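Local structure of alpha-1,3-glucanase (Streptomyces thermodiastaticus, 7C7D) at residues Leu57-Val62 with Asn344-Asp349; Tyr162-Leu167 with Phe370-Gly375; Ser199-Gln204 with Gln262-Trp267; Lys214-Asp217 with Asp223-Gln226. The protein probably hydrolyses the alpha-1,3-glucosidic bonds of alpha-1,3-glucan as a thermostable glycoside hydrolase of family GH87. All coordinates share one frame; numbering follows the deposited sequence. Where two conformers were deposited one is given.

In the fold
Interactions 1 and 2 both join the N-terminal antiparallel beta-sandwich to the parallel beta-helix, with centres about 9 Å apart. They reach the neighbouring strands 341-348 and 365-372, and in each an arginine reaches the sandwich with its guanidinium. Interaction 2 is wholly buried and joined by hydrogen bonds, whereas interaction 1 is partly buried and joined by contacts round a guanidinium. Interaction 3, about 21 Å from interaction 2 between centres, lies near the surface where the connecting loop crosses the helix; it relies on backbone groups and a water. Interaction 4, farthest from the chain centre at about 32 Å, is a local serine-to-backbone contact beside helix 225-234.

Interaction 1 (Leu57-Val62 with Asn344-Asp349); sequences LPFTSV and NNRILD
L57 opens the contact between the N-terminal beta-sandwich and the parallel beta-helix, its CD2 lying 4.2 Å from NE of R346, a residue on strand 341-348 of the beta-helix. P58 comes next and meets the same side chain from the opposite direction. Its CG is 3.3 Å from R346 NH2, close to the guanidinium plane, so the proline ring abuts an edge of that group. F59, the first residue of strand 59-63, lies over one face of the guanidinium instead. Its CE2 sits 3.5 Å above the guanidinium plane, offset toward the rim, and the ring and guanidinium planes are 57° apart, which rules out a parallel stack. With CG lying between the backbone N and the carbonyl carbon (chi1 70°), the phenyl group is set against R346.

No hydrogen bond crosses between the segments. The charge of R346 is instead met by E196 on strand 188-196, which salt-bridges NH2, so the arginine reaches the sandwich through both packing and charge. F59 also meets the F370 ring edge-to-face, which extends the junction to the neighbouring strand 365-372. The bend of the R346 chain at chi2 (-69°) carries NH1 to 3.5 Å from F59 CD2.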
loop_
_atom_site.group_PDB
_atom_site.type_symbol
_atom_site.label_atom_id
_atom_site.label_comp_id
_atom_site.label_asym_id
_atom_site.label_seq_id
_atom_site.Cartn_x
_atom_site.Cartn_y
_atom_site.Cartn_z
ATOM N N LEU A 57 12.595 7.535 -2.410
ATOM C CA LEU A 57 12.173 7.166 -3.745
ATOM C C LEU A 57 12.814 8.067 -4.788
ATOM O O LEU A 57 12.930 9.277 -4.575
ATOM C CB LEU A 57 10.651 7.290 -3.878
ATOM C CG LEU A 57 9.837 6.376 -2.965
ATOM C CD1 LEU A 57 8.412 6.891 -2.798
ATOM C CD2 LEU A 57 9.828 4.947 -3.503
ATOM N N PRO A 58 13.208 7.510 -5.932
ATOM C CA PRO A 58 13.824 8.316 -6.994
ATOM C C PRO A 58 12.794 8.995 -7.883
ATOM O O PRO A 58 13.064 9.245 -9.060
ATOM C CB PRO A 58 14.607 7.265 -7.789
ATOM C CG PRO A 58 13.722 6.044 -7.684
ATOM C CD PRO A 58 13.160 6.079 -6.280
ATOM N N PHE A 59 11.604 9.271 -7.350
ATOM C CA PHE A 59 10.579 9.992 -8.093
ATOM C C PHE A 59 9.886 10.993 -7.181
ATOM O O PHE A 59 9.908 10.869 -5.953
ATOM C CB PHE A 59 9.558 9.066 -8.795
ATOM C CG PHE A 59 8.613 8.340 -7.865
ATOM C CD1 PHE A 59 7.447 8.946 -7.406
ATOM C CD2 PHE A 59 8.861 7.026 -7.504
ATOM C CE1 PHE A 59 6.564 8.263 -6.578
ATOM C CE2 PHE A 59 7.982 6.335 -6.674
ATOM C CZ PHE A 59 6.835 6.956 -6.209
ATOM N N THR A 60 9.254 11.985 -7.806
ATOM C CA THR A 60 8.436 12.963 -7.105
ATOM C C THR A 60 7.066 13.013 -7.760
ATOM O O THR A 60 6.963 13.070 -8.990
ATOM C CB THR A 60 9.095 14.341 -7.136
ATOM O OG1 THR A 60 10.323 14.275 -6.412
ATOM C CG2 THR A 60 8.201 15.383 -6.490
ATOM N N SER A 61 6.023 12.985 -6.938
ATOM C CA SER A 61 4.654 13.026 -7.426
ATOM C C SER A 61 4.154 14.460 -7.483
ATOM O O SER A 61 4.489 15.283 -6.627
ATOM C CB SER A 61 3.743 12.204 -6.517
ATOM O OG SER A 61 4.166 10.855 -6.468
ATOM N N VAL A 62 3.352 14.754 -8.501
ATOM C CA VAL A 62 2.673 16.036 -8.633
ATOM C C VAL A 62 1.190 15.750 -8.817
ATOM O O VAL A 62 0.800 15.057 -9.767
ATOM C CB VAL A 62 3.211 16.856 -9.816
ATOM C CG1 VAL A 62 2.480 18.195 -9.899
ATOM C CG2 VAL A 62 4.718 17.066 -9.681
ATOM N N ASN A 344 12.779 -1.374 -1.838
ATOM C CA ASN A 344 12.943 -0.578 -3.056
ATOM C C ASN A 344 12.127 -1.138 -4.217
ATOM O O ASN A 344 12.606 -1.227 -5.349
ATOM C CB ASN A 344 14.414 -0.410 -3.442
ATOM C CG ASN A 344 15.224 0.218 -2.339
ATOM O OD1 ASN A 344 16.137 -0.402 -1.798
ATOM N ND2 ASN A 344 14.889 1.451 -1.988
ATOM N N ASN A 345 10.883 -1.514 -3.933
ATOM C CA ASN A 345 9.967 -2.010 -4.949
ATOM C C ASN A 345 8.787 -1.062 -5.084
ATOM O O ASN A 345 8.518 -0.238 -4.208
ATOM C CB ASN A 345 9.433 -3.397 -4.592
ATOM C CG ASN A 345 10.537 -4.386 -4.309
ATOM O OD1 ASN A 345 11.280 -4.764 -5.207
ATOM N ND2 ASN A 345 10.654 -4.807 -3.056
ATOM N N ARG A 346 8.081 -1.206 -6.201
ATOM C CA ARG A 346 6.798 -0.563 -6.431
ATOM C C ARG A 346 5.751 -1.656 -6.544
ATOM O O ARG A 346 5.947 -2.629 -7.281
ATOM C CB ARG A 346 6.800 0.251 -7.726
ATOM C CG ARG A 346 8.059 1.032 -7.961
ATOM C CD ARG A 346 8.207 2.167 -6.962
ATOM N NE ARG A 346 9.544 2.742 -7.071
ATOM C CZ ARG A 346 9.932 3.525 -8.074
ATOM N NH1 ARG A 346 9.075 3.856 -9.033
ATOM N NH2 ARG A 346 11.176 3.977 -8.121
ATOM N N ILE A 347 4.657 -1.506 -5.805
ATOM C CA ILE A 347 3.536 -2.434 -5.872
ATOM C C ILE A 347 2.302 -1.588 -6.156
ATOM O O ILE A 347 1.870 -0.801 -5.303
ATOM C CB ILE A 347 3.380 -3.261 -4.586
ATOM C CG1 ILE A 347 4.676 -4.026 -4.295
ATOM C CG2 ILE A 347 2.216 -4.240 -4.718
ATOM C CD1 ILE A 347 4.722 -4.704 -2.929
ATOM N N LEU A 348 1.747 -1.729 -7.361
ATOM C CA LEU A 348 0.704 -0.842 -7.852
ATOM C C LEU A 348 -0.451 -1.666 -8.382
ATOM O O LEU A 348 -0.243 -2.688 -9.044
ATOM C CB LEU A 348 1.203 0.011 -9.015
ATOM C CG LEU A 348 2.535 0.701 -8.776
ATOM C CD1 LEU A 348 3.014 1.334 -10.052
ATOM C CD2 LEU A 348 2.366 1.739 -7.702
ATOM N N ASP A 349 -1.668 -1.190 -8.141
ATOM C CA ASP A 349 -2.855 -1.726 -8.812
ATOM C C ASP A 349 -2.996 -3.235 -8.569
ATOM O O ASP A 349 -2.879 -4.059 -9.482
ATOM C CB ASP A 349 -2.820 -1.448 -10.323
ATOM C CG ASP A 349 -2.588 0.009 -10.668
ATOM O OD1 ASP A 349 -3.154 0.900 -9.998
ATOM O OD2 ASP A 349 -1.858 0.257 -11.651
#

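Interaction 2 (Tyr162-Leu167 with Phe370-Gly375); sequences YDNTRL and FLRNQG
N164 sets its carboxamide over the bent chain of R372, ND2 lying 3.5 Å from R372 CD. The contact joins strand 163-169 of the beta-sandwich to strand 365-372 of the parallel beta-helix and the residues that follow it, and each of its touching residues is buried. The arginine leaves its backbone extended and then turns at chi3 (-76°), which swings NH1 across to N164 OD1 at 2.9 Å. That hydrogen bond is moderately bent at the proton, with an N-H...O angle of 144°. The donor is tilted from the carbonyl plane, although the amide and guanidinium planes are nearly coplanar, 8° apart. F370 CZ packs over one guanidinium face, 3.5 Å above its plane, and D194 of the sandwich forms a salt bridge with the same NH1. Replacing R372 with a leucine would take away this donor and charge, and is likely to leave N164 OD1 without its mate across the junction and D194 without its salt-bridge partner at NH1.

N373 makes a second bridge. Its ND2 makes a weak bond to the carbonyl O of Y162 at 3.0 Å; the stronger partner of ND2 is D349 OD1, and D349 also accepts from the backbone N of N164 through its other oxygen. The remaining link runs through a water, which accepts from Y162 N at 2.9 Å and donates to N373 OD1 at 2.7 Å.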
loop_
_atom_site.group_PDB
_atom_site.type_symbol
_atom_site.label_atom_id
_atom_site.label_comp_id
_atom_site.label_asym_id
_atom_site.label_seq_id
_atom_site.Cartn_x
_atom_site.Cartn_y
_atom_site.Cartn_z
ATOM N N TYR A 162 -9.146 3.545 -10.283
ATOM C CA TYR A 162 -7.959 4.085 -10.920
ATOM C C TYR A 162 -7.027 2.960 -11.346
ATOM O O TYR A 162 -7.252 1.781 -11.062
ATOM C CB TYR A 162 -7.245 5.085 -9.984
ATOM C CG TYR A 162 -8.063 6.339 -9.724
ATOM C CD1 TYR A 162 -9.050 6.355 -8.748
ATOM C CD2 TYR A 162 -7.863 7.497 -10.481
ATOM C CE1 TYR A 162 -9.818 7.485 -8.524
ATOM C CE2 TYR A 162 -8.633 8.630 -10.279
ATOM C CZ TYR A 162 -9.607 8.616 -9.295
ATOM O OH TYR A 162 -10.374 9.738 -9.091
ATOM N N ASP A 163 -5.962 3.353 -12.032
ATOM C CA ASP A 163 -4.964 2.464 -12.595
ATOM C C ASP A 163 -3.737 3.328 -12.832
ATOM O O ASP A 163 -3.828 4.557 -12.842
ATOM C CB ASP A 163 -5.485 1.895 -13.921
ATOM C CG ASP A 163 -4.589 0.844 -14.499
ATOM O OD1 ASP A 163 -4.178 -0.049 -13.736
ATOM O OD2 ASP A 163 -4.319 0.909 -15.726
ATOM N N ASN A 164 -2.589 2.685 -13.024
ATOM C CA ASN A 164 -1.340 3.392 -13.272
ATOM C C ASN A 164 -0.782 2.977 -14.622
ATOM O O ASN A 164 -0.693 1.783 -14.932
ATOM C CB ASN A 164 -0.323 3.136 -12.161
ATOM C CG ASN A 164 -0.669 3.888 -10.889
ATOM O OD1 ASN A 164 -0.158 4.977 -10.644
ATOM N ND2 ASN A 164 -1.567 3.319 -10.088
ATOM N N THR A 165 -0.409 3.967 -15.416
ATOM C CA THR A 165 0.181 3.734 -16.721
ATOM C C THR A 165 1.508 4.478 -16.780
ATOM O O THR A 165 1.637 5.578 -16.232
ATOM C CB THR A 165 -0.788 4.177 -17.828
ATOM O OG1 THR A 165 -0.227 3.865 -19.103
ATOM C CG2 THR A 165 -1.099 5.672 -17.745
ATOM N N ARG A 166 2.507 3.863 -17.410
ATOM C CA ARG A 166 3.858 4.402 -17.381
ATOM C C ARG A 166 4.453 4.475 -18.778
ATOM O O ARG A 166 4.036 3.770 -19.701
ATOM C CB ARG A 166 4.780 3.590 -16.460
ATOM C CG ARG A 166 5.159 2.219 -16.996
ATOM C CD ARG A 166 6.133 1.499 -16.066
ATOM N NE ARG A 166 6.510 0.190 -16.590
ATOM C CZ ARG A 166 7.458 -0.587 -16.076
ATOM N NH1 ARG A 166 8.151 -0.191 -15.017
ATOM N NH2 ARG A 166 7.725 -1.760 -16.636
ATOM N N LEU A 167 5.469 5.324 -18.910
ATOM C CA LEU A 167 6.132 5.526 -20.189
ATOM C C LEU A 167 7.514 6.104 -19.932
ATOM O O LEU A 167 7.652 7.058 -19.159
ATOM C CB LEU A 167 5.317 6.512 -21.031
ATOM C CG LEU A 167 5.617 6.699 -22.515
ATOM C CD1 LEU A 167 5.821 5.358 -23.196
ATOM C CD2 LEU A 167 4.482 7.472 -23.166
ATOM N N PHE A 370 7.038 1.566 -2.382
ATOM C CA PHE A 370 5.926 2.443 -2.717
ATOM C C PHE A 370 4.737 1.584 -3.112
ATOM O O PHE A 370 4.864 0.719 -3.990
ATOM C CB PHE A 370 6.289 3.372 -3.877
ATOM C CG PHE A 370 5.171 4.284 -4.280
ATOM C CD1 PHE A 370 4.818 5.347 -3.471
ATOM C CD2 PHE A 370 4.440 4.058 -5.439
ATOM C CE1 PHE A 370 3.779 6.185 -3.811
ATOM C CE2 PHE A 370 3.394 4.901 -5.785
ATOM C CZ PHE A 370 3.065 5.965 -4.976
ATOM N N LEU A 371 3.589 1.828 -2.474
ATOM C CA LEU A 371 2.371 1.055 -2.698
ATOM C C LEU A 371 1.226 2.013 -2.987
ATOM O O LEU A 371 0.921 2.883 -2.164
ATOM C CB LEU A 371 2.043 0.194 -1.473
ATOM C CG LEU A 371 3.074 -0.906 -1.170
ATOM C CD1 LEU A 371 4.006 -0.527 -0.006
ATOM C CD2 LEU A 371 2.363 -2.218 -0.888
ATOM N N ARG A 372 0.600 1.861 -4.164
ATOM C CA ARG A 372 -0.551 2.662 -4.550
ATOM C C ARG A 372 -1.645 1.743 -5.074
ATOM O O ARG A 372 -1.376 0.833 -5.861
ATOM C CB ARG A 372 -0.177 3.670 -5.649
ATOM C CG ARG A 372 -1.354 4.455 -6.211
ATOM C CD ARG A 372 -0.939 5.371 -7.359
ATOM N NE ARG A 372 -0.232 6.572 -6.903
ATOM C CZ ARG A 372 0.760 7.142 -7.574
ATOM N NH1 ARG A 372 1.179 6.615 -8.714
ATOM N NH2 ARG A 372 1.349 8.232 -7.095
ATOM N N ASN A 373 -2.884 2.000 -4.658
ATOM C CA ASN A 373 -4.062 1.355 -5.258
ATOM C C ASN A 373 -4.095 -0.157 -5.004
ATOM O O ASN A 373 -4.277 -0.960 -5.924
ATOM C CB ASN A 373 -4.200 1.680 -6.753
ATOM C CG ASN A 373 -5.561 1.300 -7.324
ATOM O OD1 ASN A 373 -6.570 1.270 -6.616
ATOM N ND2 ASN A 373 -5.590 1.028 -8.627
ATOM N N GLN A 374 -3.919 -0.539 -3.740
ATOM C CA GLN A 374 -4.194 -1.896 -3.297
ATOM C C GLN A 374 -5.690 -2.037 -3.046
ATOM O O GLN A 374 -6.379 -1.053 -2.771
ATOM C CB GLN A 374 -3.413 -2.203 -2.015
ATOM C CG GLN A 374 -1.965 -2.595 -2.248
ATOM C CD GLN A 374 -1.218 -1.613 -3.134
ATOM O OE1 GLN A 374 -0.902 -0.491 -2.716
ATOM N NE2 GLN A 374 -0.925 -2.024 -4.367
ATOM N N GLY A 375 -6.196 -3.264 -3.152
ATOM C CA GLY A 375 -7.611 -3.521 -2.965
ATOM C C GLY A 375 -8.017 -3.934 -1.567
ATOM O O GLY A 375 -9.162 -4.340 -1.351
HETATM O O HOH W 1 -8.352 3.174 -7.481
#

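Interaction 3 (Ser199-Gln204 with Gln262-Trp267); sequences SAAAGQ and QGAGSW
A202 and A264 are joined by a backbone hydrogen bond, the one direct bond between the connecting loop 199-204 and segment 262-267. A202 N donates to A264 O at 3.0 Å, and the N-H...O angle of 174° makes it almost straight. The donor lies in the carbonyl plane on a lone pair, with a C=O...N angle of 129°.

The same oxygen takes part in two further polar contacts. A water donates to A264 O at 2.7 Å and to A200 O at 3.0 Å, tying together two carbonyls that could not bond directly. A CA-H...O contact from A201 CA, 3.6 Å from A264 O, adds a weaker approach.

Apolar packing is slight, with A201 CB 4.2 Å from A264 CB. Separately, A264 CB makes a van der Waals contact with A202 O at 3.6 Å. A264 is buried, while the alanines of the loop are exposed.

The loop leads from the sandwich strand 188-196 to strand 209-210 at the start of the parallel beta-helix, so the contact lays the interdomain connection along the helix flank. Y268 bonds S199 O nearby, and W267 forms a cation-pi pair with R166 of the sandwich. Since the polar links all run through main-chain atoms and one water, the hold between the segments depends on backbone path much more than on side-chain chemistry.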
loop_
_atom_site.group_PDB
_atom_site.type_symbol
_atom_site.label_atom_id
_atom_site.label_comp_id
_atom_site.label_asym_id
_atom_site.label_seq_id
_atom_site.Cartn_x
_atom_site.Cartn_y
_atom_site.Cartn_z
ATOM N N SER A 199 17.507 4.705 -14.506
ATOM C CA SER A 199 18.819 4.440 -15.068
ATOM C C SER A 199 18.689 3.735 -16.414
ATOM O O SER A 199 17.681 3.088 -16.715
ATOM C CB SER A 199 19.608 3.540 -14.122
ATOM O OG SER A 199 20.154 4.289 -13.055
ATOM N N ALA A 200 19.730 3.862 -17.231
ATOM C CA ALA A 200 19.797 3.086 -18.457
ATOM C C ALA A 200 19.781 1.593 -18.127
ATOM O O ALA A 200 20.111 1.170 -17.015
ATOM C CB ALA A 200 21.061 3.442 -19.243
ATOM N N ALA A 201 19.373 0.794 -19.109
ATOM C CA ALA A 201 19.331 -0.648 -18.923
ATOM C C ALA A 201 20.708 -1.168 -18.527
ATOM O O ALA A 201 21.720 -0.794 -19.125
ATOM C CB ALA A 201 18.861 -1.321 -20.211
ATOM N N ALA A 202 20.747 -2.016 -17.503
ATOM C CA ALA A 202 22.005 -2.565 -17.027
ATOM C C ALA A 202 22.493 -3.673 -17.955
ATOM O O ALA A 202 21.722 -4.278 -18.705
ATOM C CB ALA A 202 21.847 -3.123 -15.613
ATOM N N GLY A 203 23.805 -3.931 -17.898
ATOM C CA GLY A 203 24.390 -4.999 -18.676
ATOM C C GLY A 203 24.397 -6.330 -17.944
ATOM O O GLY A 203 24.305 -6.395 -16.720
ATOM N N GLN A 204 24.525 -7.399 -18.719
ATOM C CA GLN A 204 24.479 -8.741 -18.156
ATOM C C GLN A 204 25.704 -8.991 -17.279
ATOM O O GLN A 204 26.835 -8.794 -17.736
ATOM C CB GLN A 204 24.439 -9.768 -19.283
ATOM C CG GLN A 204 24.596 -11.190 -18.800
ATOM C CD GLN A 204 24.353 -12.215 -19.886
ATOM O OE1 GLN A 204 24.237 -11.878 -21.064
ATOM N NE2 GLN A 204 24.267 -13.478 -19.491
ATOM N N GLN A 262 17.766 -11.774 -12.049
ATOM C CA GLN A 262 18.124 -10.375 -12.206
ATOM C C GLN A 262 17.783 -9.884 -13.602
ATOM O O GLN A 262 18.227 -10.465 -14.602
ATOM C CB GLN A 262 19.613 -10.181 -11.952
ATOM C CG GLN A 262 20.077 -8.758 -12.166
ATOM C CD GLN A 262 21.465 -8.526 -11.634
ATOM O OE1 GLN A 262 22.037 -9.389 -10.968
ATOM N NE2 GLN A 262 22.023 -7.357 -11.922
ATOM N N GLY A 263 17.013 -8.797 -13.661
ATOM C CA GLY A 263 16.751 -8.104 -14.901
ATOM C C GLY A 263 17.662 -6.898 -15.086
ATOM O O GLY A 263 18.530 -6.590 -14.269
ATOM N N ALA A 264 17.440 -6.210 -16.201
ATOM C CA ALA A 264 18.191 -5.017 -16.564
ATOM C C ALA A 264 17.602 -3.752 -15.961
ATOM O O ALA A 264 18.095 -2.651 -16.249
ATOM C CB ALA A 264 18.241 -4.881 -18.090
ATOM N N GLY A 265 16.581 -3.890 -15.118
ATOM C CA GLY A 265 15.807 -2.774 -14.617
ATOM C C GLY A 265 14.335 -3.021 -14.862
ATOM O O GLY A 265 13.960 -3.565 -15.903
ATOM N N SER A 266 13.490 -2.627 -13.908
ATOM C CA SER A 266 12.070 -2.933 -13.991
ATOM C C SER A 266 11.345 -2.185 -15.105
ATOM O O SER A 266 10.175 -2.487 -15.360
ATOM C CB SER A 266 11.404 -2.649 -12.648
ATOM O OG SER A 266 11.444 -1.262 -12.378
ATOM N N TRP A 267 11.985 -1.218 -15.757
ATOM C CA TRP A 267 11.404 -0.579 -16.928
ATOM C C TRP A 267 11.842 -1.236 -18.229
ATOM O O TRP A 267 11.366 -0.836 -19.295
ATOM C CB TRP A 267 11.736 0.920 -16.952
ATOM C CG TRP A 267 11.067 1.681 -15.840
ATOM C CD1 TRP A 267 11.294 1.544 -14.495
ATOM C CD2 TRP A 267 10.056 2.689 -15.972
ATOM N NE1 TRP A 267 10.491 2.407 -13.790
ATOM C CE2 TRP A 267 9.724 3.122 -14.671
ATOM C CE3 TRP A 267 9.402 3.272 -17.064
ATOM C CZ2 TRP A 267 8.773 4.114 -14.432
ATOM C CZ3 TRP A 267 8.449 4.259 -16.822
ATOM C CH2 TRP A 267 8.147 4.668 -15.515
HETATM O O HOH W 2 18.655 -0.370 -14.838
#

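Interaction 4 (Lys214-Asp217 with Asp223-Gln226); sequences KGAD and DSTQ
S224 places its hydroxyl against the backbone of A216 and D217, just before helix 225-234 near the N-terminal end of the pectate lyase-like parallel beta-helix. D217 N donates to S224 OG at 3.0 Å, with an N-H...O angle of 155°. Beside this bond OG rests at van der Waals distance, 3.6 Å, from A216 CB. OG stands anti to the serine's own carbonyl carbon (chi1 -74°), a setting that directs it to the loop; although S224 occupies the N-cap position, its side chain makes no capping bond.

The hydroxyl also donates to a water at 2.7 Å, and this water in turn donates to D217 O, so OG meets the backbone N of D217 directly and its backbone O through the water. With an alanine at S224, D217 N would probably lack its acceptor and the water would lose a donor, leaving this turn of the loop less firmly fixed. A second water donates to both G215 O and D223 O, bridging the segments on their backbones.

Farther out, the D217 carboxylate bonds T219 OG1 and G222 N, which closes the intervening loop upon itself. D223 shapes the approach to the helix through an Asx turn. Its OD1 accepts from T225 N, which sits above the carboxylate plane, and from the same face of that plane it accepts T225 OG1 at 2.7 Å.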
loop_
_atom_site.group_PDB
_atom_site.type_symbol
_atom_site.label_atom_id
_atom_site.label_comp_id
_atom_site.label_asym_id
_atom_site.label_seq_id
_atom_site.Cartn_x
_atom_site.Cartn_y
_atom_site.Cartn_z
ATOM N N LYS A 214 18.179 -20.129 -22.930
ATOM C CA LYS A 214 17.404 -21.321 -22.626
ATOM C C LYS A 214 16.067 -21.345 -23.352
ATOM O O LYS A 214 15.204 -22.164 -23.018
ATOM C CB LYS A 214 17.193 -21.450 -21.116
ATOM C CG LYS A 214 18.483 -21.583 -20.325
ATOM C CD LYS A 214 19.159 -22.915 -20.604
ATOM C CE LYS A 214 20.461 -23.049 -19.839
ATOM N NZ LYS A 214 21.063 -24.400 -20.037
ATOM N N GLY A 215 15.872 -20.463 -24.326
ATOM C CA GLY A 215 14.695 -20.501 -25.162
ATOM C C GLY A 215 13.602 -19.516 -24.817
ATOM O O GLY A 215 12.518 -19.598 -25.403
ATOM N N ALA A 216 13.841 -18.592 -23.891
ATOM C CA ALA A 216 12.823 -17.603 -23.566
ATOM C C ALA A 216 12.611 -16.670 -24.750
ATOM O O ALA A 216 13.551 -16.342 -25.480
ATOM C CB ALA A 216 13.236 -16.792 -22.337
ATOM N N ASP A 217 11.359 -16.252 -24.943
ATOM C CA ASP A 217 10.994 -15.393 -26.059
ATOM C C ASP A 217 10.831 -13.972 -25.543
ATOM O O ASP A 217 9.805 -13.660 -24.922
ATOM C CB ASP A 217 9.690 -15.884 -26.693
ATOM C CG ASP A 217 9.151 -14.934 -27.753
ATOM O OD1 ASP A 217 9.892 -14.038 -28.211
ATOM O OD2 ASP A 217 7.970 -15.088 -28.124
ATOM N N ASP A 223 5.372 -18.886 -24.538
ATOM C CA ASP A 223 5.467 -19.035 -23.090
ATOM C C ASP A 223 6.920 -19.284 -22.698
ATOM O O ASP A 223 7.566 -20.202 -23.212
ATOM C CB ASP A 223 4.589 -20.211 -22.648
ATOM C CG ASP A 223 4.441 -20.329 -21.125
ATOM O OD1 ASP A 223 4.942 -19.466 -20.378
ATOM O OD2 ASP A 223 3.798 -21.313 -20.677
ATOM N N SER A 224 7.436 -18.460 -21.788
ATOM C CA SER A 224 8.819 -18.543 -21.345
ATOM C C SER A 224 8.987 -19.302 -20.031
ATOM O O SER A 224 10.101 -19.327 -19.489
ATOM C CB SER A 224 9.410 -17.138 -21.205
ATOM O OG SER A 224 9.675 -16.569 -22.472
ATOM N N THR A 225 7.915 -19.903 -19.498
ATOM C CA THR A 225 7.999 -20.545 -18.188
ATOM C C THR A 225 9.085 -21.612 -18.164
ATOM O O THR A 225 9.923 -21.639 -17.253
ATOM C CB THR A 225 6.651 -21.153 -17.789
ATOM O OG1 THR A 225 5.631 -20.150 -17.827
ATOM C CG2 THR A 225 6.722 -21.736 -16.375
ATOM N N GLN A 226 9.095 -22.495 -19.166
ATOM C CA GLN A 226 10.059 -23.588 -19.154
ATOM C C GLN A 226 11.485 -23.072 -19.265
ATOM O O GLN A 226 12.392 -23.597 -18.611
ATOM C CB GLN A 226 9.752 -24.572 -20.278
ATOM C CG GLN A 226 10.589 -25.837 -20.218
ATOM C CD GLN A 226 10.424 -26.586 -18.908
ATOM O OE1 GLN A 226 9.325 -26.659 -18.354
ATOM N NE2 GLN A 226 11.517 -27.151 -18.408
HETATM O O HOH W 3 9.647 -19.236 -25.173
HETATM O O HOH W 4 7.802 -14.960 -23.646
#